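Local atomic coordinates of 2-oxoglutarate-dependent dioxygenase DAO (PDB entry 6KUN), a protein that probably oxidises the auxin indole-3-acetic acid irreversibly to inactive 2-oxoindole-3-acetic acid, as an iron- and 2-oxoglutarate-dependent dioxygenase. Residues M49-D58 against C151-N159; Y120-I128 against V243-A251. One frame throughout, in Å; residues are numbered along the deposited sequence.

Contact 1 of 2, residues M49-D58 against C151-N159; sequences MKAAVRALFD and CQFRMNRYN. With AKG (2-oxoglutaric acid), chain G; IAC (1H-indol-3-ylacetic acid), chain H.
Phe-57 lies flat beneath Arg-157 of the strand: CB of Arg-157 stands 3.5 Å from the centroid of the Phe-57 ring, a CH-pi contact almost on the ring normal. The ring's far edge meets the strand backbone, CZ of Phe-57 lying 3.4 Å from O of Met-155. The arginine chain runs back along the phenylalanine, CD of Arg-157 reaching CB of Phe-57 at 3.4 Å, and its guanidinium lies over the Phe-57 carbonyl oxygen. A long arginine suits this edge, greasy along its stem and charged at its end: NH1 makes a long salt bridge to OD1 of Asp-58 (3.6 Å) and NH2 a second to Glu-87. With Phe-57 cut back to an alanine, the Arg-157 stem would probably be left with a gap beneath CB, its outer end still tethered to Glu-87. Met-155 fills the hollow lined by Met-49, Val-53 and Leu-56: its SD meets Val-53 CG2 at 3.8 Å, while its methyl swings at chi3 (-64°) against Leu-56 CD1. On the opposite face Tyr-158 OH donates a very short hydrogen bond to O4 of 2-oxoglutarate. Helix 43-57 thus backs strand 151-158, which runs in the sheet between strands 242-249 and 86-92.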
loop_
_atom_site.group_PDB
_atom_site.type_symbol
_atom_site.label_atom_id
_atom_site.label_comp_id
_atom_site.label_asym_id
_atom_site.label_seq_id
_atom_site.Cartn_x
_atom_site.Cartn_y
_atom_site.Cartn_z
ATOM N N MET B 49 7.141 -5.403 -5.995
ATOM C CA MET B 49 7.994 -6.038 -4.998
ATOM C C MET B 49 7.197 -6.455 -3.768
ATOM O O MET B 49 7.452 -7.512 -3.179
ATOM C CB MET B 49 9.115 -5.086 -4.594
ATOM C CG MET B 49 10.036 -5.656 -3.564
ATOM S SD MET B 49 10.865 -7.079 -4.296
ATOM C CE MET B 49 12.023 -7.442 -2.975
ATOM N N LYS B 50 6.240 -5.633 -3.338
ATOM C CA LYS B 50 5.408 -6.029 -2.200
ATOM C C LYS B 50 4.716 -7.362 -2.468
ATOM O O LYS B 50 4.672 -8.233 -1.592
ATOM C CB LYS B 50 4.363 -4.935 -1.907
ATOM C CG LYS B 50 3.529 -5.209 -0.674
ATOM C CD LYS B 50 2.355 -4.231 -0.529
ATOM C CE LYS B 50 2.806 -2.795 -0.283
ATOM N NZ LYS B 50 1.727 -1.813 -0.615
ATOM N N ALA B 51 4.213 -7.551 -3.686
ATOM C CA ALA B 51 3.581 -8.814 -4.063
ATOM C C ALA B 51 4.604 -9.946 -4.154
ATOM O O ALA B 51 4.370 -11.051 -3.658
ATOM C CB ALA B 51 2.865 -8.645 -5.395
ATOM N N ALA B 52 5.752 -9.692 -4.780
ATOM C CA ALA B 52 6.760 -10.730 -4.930
ATOM C C ALA B 52 7.257 -11.221 -3.574
ATOM O O ALA B 52 7.393 -12.429 -3.353
ATOM C CB ALA B 52 7.941 -10.207 -5.760
ATOM N N VAL B 53 7.535 -10.305 -2.650
ATOM C CA VAL B 53 8.015 -10.724 -1.336
ATOM C C VAL B 53 6.963 -11.553 -0.613
ATOM O O VAL B 53 7.277 -12.544 0.069
ATOM C CB VAL B 53 8.428 -9.498 -0.511
ATOM C CG1 VAL B 53 8.808 -9.929 0.895
ATOM C CG2 VAL B 53 9.646 -8.817 -1.159
ATOM N N ARG B 54 5.702 -11.150 -0.721
ATOM C CA ARG B 54 4.631 -11.953 -0.135
ATOM C C ARG B 54 4.482 -13.296 -0.824
ATOM O O ARG B 54 4.222 -14.289 -0.144
ATOM C CB ARG B 54 3.333 -11.156 -0.163
ATOM C CG ARG B 54 3.180 -10.321 1.127
ATOM C CD ARG B 54 2.491 -8.988 0.942
ATOM N NE ARG B 54 1.338 -9.066 0.058
ATOM C CZ ARG B 54 0.416 -8.113 -0.060
ATOM N NH1 ARG B 54 0.495 -7.004 0.669
ATOM N NH2 ARG B 54 -0.597 -8.277 -0.901
ATOM N N ALA B 55 4.723 -13.355 -2.136
ATOM C CA ALA B 55 4.723 -14.628 -2.846
ATOM C C ALA B 55 5.858 -15.532 -2.367
ATOM O O ALA B 55 5.653 -16.728 -2.134
ATOM C CB ALA B 55 4.838 -14.382 -4.347
ATOM N N LEU B 56 7.045 -14.972 -2.158
ATOM C CA LEU B 56 8.154 -15.752 -1.646
ATOM C C LEU B 56 7.808 -16.349 -0.293
ATOM O O LEU B 56 8.089 -17.523 -0.020
ATOM C CB LEU B 56 9.411 -14.895 -1.521
ATOM C CG LEU B 56 10.165 -14.621 -2.793
ATOM C CD1 LEU B 56 11.365 -13.751 -2.409
ATOM C CD2 LEU B 56 10.552 -15.938 -3.488
ATOM N N PHE B 57 7.286 -15.518 0.617
ATOM C CA PHE B 57 7.020 -16.042 1.958
ATOM C C PHE B 57 5.787 -16.947 1.973
ATOM O O PHE B 57 5.632 -17.737 2.908
ATOM C CB PHE B 57 6.863 -14.937 2.967
ATOM C CG PHE B 57 8.168 -14.338 3.386
ATOM C CD1 PHE B 57 9.122 -15.109 4.008
ATOM C CD2 PHE B 57 8.431 -13.019 3.132
ATOM C CE1 PHE B 57 10.332 -14.564 4.369
ATOM C CE2 PHE B 57 9.634 -12.456 3.530
ATOM C CZ PHE B 57 10.592 -13.241 4.134
ATOM N N ASP B 58 4.933 -16.860 0.960
ATOM C CA ASP B 58 3.800 -17.782 0.860
ATOM C C ASP B 58 4.157 -19.102 0.188
ATOM O O ASP B 58 3.283 -19.952 0.003
ATOM C CB ASP B 58 2.647 -17.130 0.103
ATOM C CG ASP B 58 1.876 -16.136 0.963
ATOM O OD1 ASP B 58 2.032 -16.151 2.207
ATOM O OD2 ASP B 58 1.111 -15.354 0.381
ATOM N N CYS B 151 27.346 -5.229 0.934
ATOM C CA CYS B 151 25.982 -4.974 1.394
ATOM C C CYS B 151 25.279 -6.293 1.645
ATOM O O CYS B 151 25.584 -7.313 1.019
ATOM C CB CYS B 151 25.149 -4.175 0.375
ATOM S SG CYS B 151 25.622 -2.431 0.161
ATOM N N GLN B 152 24.328 -6.268 2.575
ATOM C CA GLN B 152 23.387 -7.374 2.759
ATOM C C GLN B 152 21.956 -6.905 2.474
ATOM O O GLN B 152 21.525 -5.851 2.955
ATOM C CB GLN B 152 23.506 -7.963 4.172
ATOM C CG GLN B 152 22.372 -8.967 4.524
ATOM C CD GLN B 152 22.837 -10.393 4.773
ATOM O OE1 GLN B 152 24.031 -10.697 4.703
ATOM N NE2 GLN B 152 21.893 -11.279 5.063
ATOM N N PHE B 153 21.255 -7.668 1.654
ATOM C CA PHE B 153 19.866 -7.416 1.296
ATOM C C PHE B 153 19.052 -8.454 2.036
ATOM O O PHE B 153 19.390 -9.639 1.989
ATOM C CB PHE B 153 19.657 -7.526 -0.215
ATOM C CG PHE B 153 18.217 -7.295 -0.658
ATOM C CD1 PHE B 153 17.642 -6.042 -0.566
ATOM C CD2 PHE B 153 17.474 -8.323 -1.200
ATOM C CE1 PHE B 153 16.334 -5.827 -0.987
ATOM C CE2 PHE B 153 16.181 -8.102 -1.619
ATOM C CZ PHE B 153 15.613 -6.879 -1.518
ATOM N N ARG B 154 18.026 -8.023 2.757
ATOM C CA ARG B 154 17.202 -8.967 3.520
ATOM C C ARG B 154 15.715 -8.716 3.274
ATOM O O ARG B 154 15.251 -7.570 3.205
ATOM C CB ARG B 154 17.495 -8.866 4.995
ATOM C CG ARG B 154 17.505 -10.136 5.765
ATOM C CD ARG B 154 17.698 -9.832 7.263
ATOM N NE ARG B 154 19.098 -9.805 7.692
ATOM C CZ ARG B 154 19.512 -9.317 8.862
ATOM N NH1 ARG B 154 18.636 -8.795 9.713
ATOM N NH2 ARG B 154 20.800 -9.336 9.175
ATOM N N MET B 155 14.984 -9.800 3.096
ATOM C CA MET B 155 13.525 -9.810 3.051
ATOM C C MET B 155 13.083 -10.562 4.289
ATOM O O MET B 155 13.592 -11.668 4.550
ATOM C CB MET B 155 13.012 -10.458 1.765
ATOM C CG MET B 155 13.347 -9.651 0.514
ATOM S SD MET B 155 13.034 -10.538 -1.056
ATOM C CE MET B 155 14.199 -11.924 -0.973
ATOM N N ASN B 156 12.201 -9.942 5.075
ATOM C CA ASN B 156 11.867 -10.477 6.392
ATOM C C ASN B 156 10.356 -10.705 6.520
ATOM O O ASN B 156 9.545 -9.928 6.009
ATOM C CB ASN B 156 12.277 -9.537 7.558
ATOM C CG ASN B 156 13.691 -8.969 7.423
ATOM O OD1 ASN B 156 14.675 -9.692 7.481
ATOM N ND2 ASN B 156 13.783 -7.648 7.274
ATOM N N ARG B 157 9.987 -11.719 7.297
ATOM C CA ARG B 157 8.601 -11.902 7.713
ATOM C C ARG B 157 8.557 -12.301 9.177
ATOM O O ARG B 157 9.235 -13.245 9.593
ATOM C CB ARG B 157 7.902 -12.960 6.868
ATOM C CG ARG B 157 6.438 -13.064 7.117
ATOM C CD ARG B 157 5.765 -13.916 6.070
ATOM N NE ARG B 157 5.792 -15.331 6.388
ATOM C CZ ARG B 157 4.868 -16.205 5.972
ATOM N NH1 ARG B 157 3.856 -15.787 5.236
ATOM N NH2 ARG B 157 4.962 -17.479 6.301
ATOM N N TYR B 158 7.769 -11.568 9.956
ATOM C CA TYR B 158 7.507 -11.892 11.365
ATOM C C TYR B 158 6.082 -12.426 11.436
ATOM O O TYR B 158 5.128 -11.724 11.090
ATOM C CB TYR B 158 7.722 -10.675 12.280
ATOM C CG TYR B 158 9.098 -10.032 12.113
ATOM C CD1 TYR B 158 9.379 -9.237 11.008
ATOM C CD2 TYR B 158 10.112 -10.234 13.040
ATOM C CE1 TYR B 158 10.620 -8.664 10.829
ATOM C CE2 TYR B 158 11.361 -9.670 12.870
ATOM C CZ TYR B 158 11.606 -8.880 11.762
ATOM O OH TYR B 158 12.843 -8.300 11.579
ATOM N N ASN B 159 5.940 -13.681 11.829
ATOM C CA ASN B 159 4.647 -14.362 11.783
ATOM C C ASN B 159 3.890 -14.145 13.084
ATOM O O ASN B 159 3.789 -15.011 13.952
ATOM C CB ASN B 159 4.856 -15.837 11.485
ATOM C CG ASN B 159 5.357 -16.049 10.088
ATOM O OD1 ASN B 159 4.706 -15.628 9.133
ATOM N ND2 ASN B 159 6.534 -16.652 9.960
HETATM C C1 AKG G . 16.612 -3.989 11.589
HETATM O O1 AKG G . 16.290 -3.245 10.638
HETATM O O2 AKG G . 17.794 -4.348 11.778
HETATM C C2 AKG G . 15.577 -4.454 12.508
HETATM O O5 AKG G . 15.649 -4.192 13.697
HETATM C C3 AKG G . 14.416 -5.262 11.978
HETATM C C4 AKG G . 13.943 -4.664 10.658
HETATM C C5 AKG G . 12.765 -5.456 10.141
HETATM O O3 AKG G . 11.647 -4.899 10.093
HETATM O O4 AKG G . 12.953 -6.638 9.780
HETATM C C IAC H . 25.629 -8.641 14.584
HETATM C C1 IAC H . 25.200 -9.718 13.883
HETATM C C2 IAC H . 24.445 -10.737 14.517
HETATM C C3 IAC H . 24.138 -10.627 15.851
HETATM C C4 IAC H . 24.566 -9.519 16.560
HETATM C C5 IAC H . 25.318 -8.559 15.930
HETATM C C7 IAC H . 25.630 -9.577 12.619
HETATM C C8 IAC H . 26.342 -8.397 12.512
HETATM C C17 IAC H . 25.492 -10.440 11.368
HETATM C C18 IAC H . 24.162 -10.249 10.661
HETATM N N IAC H . 26.339 -7.817 13.742
HETATM O O2 IAC H . 23.627 -11.255 10.118
HETATM O O3 IAC H . 23.623 -9.111 10.598
HETATM O O HOH W 1 3.665 -13.746 2.733
#

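Contact 2 of 2, residues Y120-I128 against V243-A251; sequences YAERMHSLI and VSIAMFLLA. With AKG (2-oxoglutaric acid), chain G.
Met-124 and Met-247 mark the nearest backbone approach, their CA atoms 6.6 Å apart, where helix 120-128 crosses strand 243-249 at -48° with the axes 8.9 Å apart. Met-247 is the main knob. Its CG stands opposite the backbone N (chi1 -179°), and bends at chi2 and chi3 fold the methyl back against the helix, where CE of Met-247 lies 3.3 Å from the carbonyl oxygen of Ala-121 and also touches Met-124 CB and the backbone N of His-125. The small Ala-121 probably helps the methyl to approach the helix backbone. The exchange is mutual, for Met-124 sends its own methyl down to the strand: CE of Met-124 meets CG2 of Ile-245 at 3.5 Å, a tight fit, and rests against Met-247 CB as well. An unbranched, flexible methionine can make both bends, whereas the beta-branched Ile-245 offers two separate arms, CG2 to Met-124 and CD1 to CE2 of the Tyr-120 ring, 4.2 Å away and oblique to it. At the other end Ile-128 straddles two strand residues, its CG1 lying 3.9 Å from CB of Leu-249 and its CG2 packing on CG of Met-247. The strand's other face carries different residues. Ser-244 OG lies 2.8 Å from O4 of 2-oxoglutarate, and the rim of the Phe-248 ring faces O2 of the same ligand. No hydrogen bond or salt bridge joins the two segments. The helix therefore grips the strand by close van der Waals fit and, probably, the burial of apolar surface, which fits a buried jelly-roll strand whose polar side chain, Ser-244, is turned to the cosubstrate while Ile-245, Met-247 and Leu-249 face the helix.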
loop_
_atom_site.group_PDB
_atom_site.type_symbol
_atom_site.label_atom_id
_atom_site.label_comp_id
_atom_site.label_asym_id
_atom_site.label_seq_id
_atom_site.Cartn_x
_atom_site.Cartn_y
_atom_site.Cartn_z
ATOM N N TYR B 120 14.647 -4.826 -7.624
ATOM C CA TYR B 120 14.576 -4.219 -6.347
ATOM C C TYR B 120 15.932 -4.196 -5.633
ATOM O O TYR B 120 16.325 -3.194 -5.180
ATOM C CB TYR B 120 13.480 -4.814 -5.476
ATOM C CG TYR B 120 12.829 -3.834 -4.602
ATOM C CD1 TYR B 120 11.865 -3.041 -5.099
ATOM C CD2 TYR B 120 13.181 -3.674 -3.290
ATOM C CE1 TYR B 120 11.240 -2.141 -4.340
ATOM C CE2 TYR B 120 12.546 -2.750 -2.505
ATOM C CZ TYR B 120 11.563 -2.000 -3.058
ATOM O OH TYR B 120 10.860 -1.045 -2.438
ATOM N N ALA B 121 16.606 -5.314 -5.557
ATOM C CA ALA B 121 17.903 -5.367 -4.868
ATOM C C ALA B 121 18.858 -4.360 -5.493
ATOM O O ALA B 121 19.510 -3.557 -4.789
ATOM C CB ALA B 121 18.500 -6.779 -4.923
ATOM N N GLU B 122 18.910 -4.351 -6.818
ATOM C CA GLU B 122 19.759 -3.414 -7.535
ATOM C C GLU B 122 19.376 -1.966 -7.228
ATOM O O GLU B 122 20.257 -1.132 -6.962
ATOM C CB GLU B 122 19.644 -3.697 -9.033
ATOM C CG GLU B 122 20.367 -4.947 -9.464
ATOM C CD GLU B 122 19.989 -5.371 -10.882
ATOM O OE1 GLU B 122 19.050 -4.780 -11.471
ATOM O OE2 GLU B 122 20.623 -6.316 -11.399
ATOM N N ARG B 123 18.058 -1.652 -7.248
ATOM C CA ARG B 123 17.621 -0.288 -7.005
ATOM C C ARG B 123 17.899 0.134 -5.564
ATOM O O ARG B 123 18.317 1.282 -5.298
ATOM C CB ARG B 123 16.137 -0.123 -7.332
ATOM C CG ARG B 123 15.792 -0.412 -8.771
ATOM C CD ARG B 123 16.538 0.502 -9.683
ATOM N NE ARG B 123 16.240 1.886 -9.355
ATOM C CZ ARG B 123 15.206 2.551 -9.848
ATOM N NH1 ARG B 123 14.380 1.953 -10.705
ATOM N NH2 ARG B 123 15.007 3.812 -9.488
ATOM N N MET B 124 17.683 -0.773 -4.625
ATOM C CA MET B 124 18.006 -0.467 -3.243
ATOM C C MET B 124 19.497 -0.260 -3.044
ATOM O O MET B 124 19.914 0.565 -2.207
ATOM C CB MET B 124 17.530 -1.596 -2.344
ATOM C CG MET B 124 16.060 -1.712 -2.212
ATOM S SD MET B 124 15.551 -1.153 -0.597
ATOM C CE MET B 124 15.694 -2.657 0.312
ATOM N N HIS B 125 20.320 -0.985 -3.793
ATOM C CA HIS B 125 21.751 -0.748 -3.686
ATOM C C HIS B 125 22.106 0.680 -4.123
ATOM O O HIS B 125 22.848 1.386 -3.437
ATOM C CB HIS B 125 22.525 -1.754 -4.510
ATOM C CG HIS B 125 23.993 -1.517 -4.458
ATOM N ND1 HIS B 125 24.728 -1.124 -5.550
ATOM C CD2 HIS B 125 24.851 -1.546 -3.418
ATOM C CE1 HIS B 125 25.975 -0.940 -5.183
ATOM N NE2 HIS B 125 26.075 -1.220 -3.902
ATOM N N SER B 126 21.599 1.105 -5.290
ATOM C CA SER B 126 21.842 2.462 -5.766
ATOM C C SER B 126 21.355 3.495 -4.751
ATOM O O SER B 126 22.015 4.523 -4.528
ATOM C CB SER B 126 21.128 2.684 -7.105
ATOM O OG SER B 126 21.693 1.893 -8.134
ATOM N N LEU B 127 20.210 3.222 -4.122
ATOM C CA LEU B 127 19.668 4.142 -3.138
ATOM C C LEU B 127 20.624 4.282 -1.968
ATOM O O LEU B 127 20.959 5.395 -1.576
ATOM C CB LEU B 127 18.283 3.699 -2.697
ATOM C CG LEU B 127 17.574 4.523 -1.626
ATOM C CD1 LEU B 127 17.471 5.993 -2.025
ATOM C CD2 LEU B 127 16.204 3.940 -1.352
ATOM N N ILE B 128 21.107 3.176 -1.409
ATOM C CA ILE B 128 21.873 3.285 -0.171
ATOM C C ILE B 128 23.230 3.916 -0.469
ATOM O O ILE B 128 23.766 4.638 0.367
ATOM C CB ILE B 128 21.975 1.919 0.514
ATOM C CG1 ILE B 128 22.313 1.979 2.005
ATOM C CG2 ILE B 128 22.976 1.024 -0.227
ATOM C CD1 ILE B 128 22.102 3.279 2.705
ATOM N N VAL B 243 5.859 -7.788 7.089
ATOM C CA VAL B 243 6.861 -8.031 6.061
ATOM C C VAL B 243 7.672 -6.760 5.835
ATOM O O VAL B 243 7.127 -5.641 5.761
ATOM C CB VAL B 243 6.231 -8.533 4.752
ATOM C CG1 VAL B 243 7.266 -8.596 3.693
ATOM C CG2 VAL B 243 5.617 -9.914 4.994
ATOM N N SER B 244 8.985 -6.934 5.756
ATOM C CA SER B 244 9.855 -5.797 5.561
ATOM C C SER B 244 10.992 -6.176 4.643
ATOM O O SER B 244 11.275 -7.352 4.421
ATOM C CB SER B 244 10.406 -5.254 6.898
ATOM O OG SER B 244 11.298 -6.140 7.516
ATOM N N ILE B 245 11.630 -5.149 4.104
ATOM C CA ILE B 245 12.775 -5.288 3.220
ATOM C C ILE B 245 13.840 -4.325 3.733
ATOM O O ILE B 245 13.546 -3.158 4.073
ATOM C CB ILE B 245 12.377 -4.961 1.778
ATOM C CG1 ILE B 245 11.148 -5.768 1.367
ATOM C CG2 ILE B 245 13.470 -5.250 0.838
ATOM C CD1 ILE B 245 10.533 -5.282 0.118
ATOM N N ALA B 246 15.077 -4.803 3.762
ATOM C CA ALA B 246 16.173 -3.967 4.240
ATOM C C ALA B 246 17.424 -4.162 3.408
ATOM O O ALA B 246 17.703 -5.266 2.921
ATOM C CB ALA B 246 16.504 -4.255 5.730
ATOM N N MET B 247 18.172 -3.087 3.244
ATOM C CA MET B 247 19.478 -3.120 2.607
ATOM C C MET B 247 20.491 -2.551 3.590
ATOM O O MET B 247 20.344 -1.407 4.049
ATOM C CB MET B 247 19.473 -2.288 1.321
ATOM C CG MET B 247 20.818 -2.315 0.598
ATOM S SD MET B 247 21.294 -3.912 -0.111
ATOM C CE MET B 247 20.343 -3.857 -1.622
ATOM N N PHE B 248 21.476 -3.352 3.944
ATOM C CA PHE B 248 22.511 -2.997 4.927
ATOM C C PHE B 248 23.805 -2.691 4.189
ATOM O O PHE B 248 24.376 -3.566 3.547
ATOM C CB PHE B 248 22.736 -4.096 5.945
ATOM C CG PHE B 248 21.490 -4.531 6.660
ATOM C CD1 PHE B 248 20.632 -5.455 6.096
ATOM C CD2 PHE B 248 21.190 -4.029 7.916
ATOM C CE1 PHE B 248 19.509 -5.876 6.769
ATOM C CE2 PHE B 248 20.052 -4.466 8.594
ATOM C CZ PHE B 248 19.209 -5.384 8.002
ATOM N N LEU B 249 24.222 -1.433 4.246
ATOM C CA LEU B 249 25.545 -1.027 3.805
ATOM C C LEU B 249 26.511 -1.266 4.958
ATOM O O LEU B 249 26.365 -0.655 6.030
ATOM C CB LEU B 249 25.561 0.439 3.427
ATOM C CG LEU B 249 26.332 0.963 2.238
ATOM C CD1 LEU B 249 26.537 2.479 2.462
ATOM C CD2 LEU B 249 27.576 0.336 1.891
ATOM N N LEU B 250 27.495 -2.140 4.738
ATOM C CA LEU B 250 28.269 -2.705 5.838
ATOM C C LEU B 250 29.554 -1.939 6.142
ATOM O O LEU B 250 29.667 -1.329 7.206
ATOM C CB LEU B 250 28.569 -4.179 5.564
ATOM C CG LEU B 250 27.369 -5.087 5.308
ATOM C CD1 LEU B 250 27.757 -6.478 4.803
ATOM C CD2 LEU B 250 26.536 -5.211 6.566
ATOM N N ALA B 251 30.548 -2.021 5.267
ATOM C CA ALA B 251 31.864 -1.442 5.543
ATOM C C ALA B 251 32.676 -1.408 4.263
ATOM O O ALA B 251 32.212 -1.924 3.249
ATOM C CB ALA B 251 32.604 -2.233 6.620
HETATM C C1 AKG G . 16.612 -3.989 11.589
HETATM O O1 AKG G . 16.290 -3.245 10.638
HETATM O O2 AKG G . 17.794 -4.348 11.778
HETATM C C2 AKG G . 15.577 -4.454 12.508
HETATM O O5 AKG G . 15.649 -4.192 13.697
HETATM C C3 AKG G . 14.416 -5.262 11.978
HETATM C C4 AKG G . 13.943 -4.664 10.658
HETATM C C5 AKG G . 12.765 -5.456 10.141
HETATM O O3 AKG G . 11.647 -4.899 10.093
HETATM O O4 AKG G . 12.953 -6.638 9.780
#

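Overall arrangement
From the N terminus, helix 43-57 comes first; 92 residues, helix 111-138 among them, separate its segment from strand 151-158, with which it closes contact 1. Helix 111-138 in turn pairs with strand 242-249, closing contact 2 across 114 residues. The segments alternate along the chain, so the two loops cross. Since strands 151-158 and 242-249 are antiparallel neighbours in the major sheet, joined by probable backbone hydrogen bonds such as Arg-154 N to Ala-246 O, both helices back one surface. Their contact centres lie about 13 Å apart. Together they fasten two helices from the chain's first half to neighbouring strands of the jelly-roll core, behind strands that both reach 2-oxoglutarate.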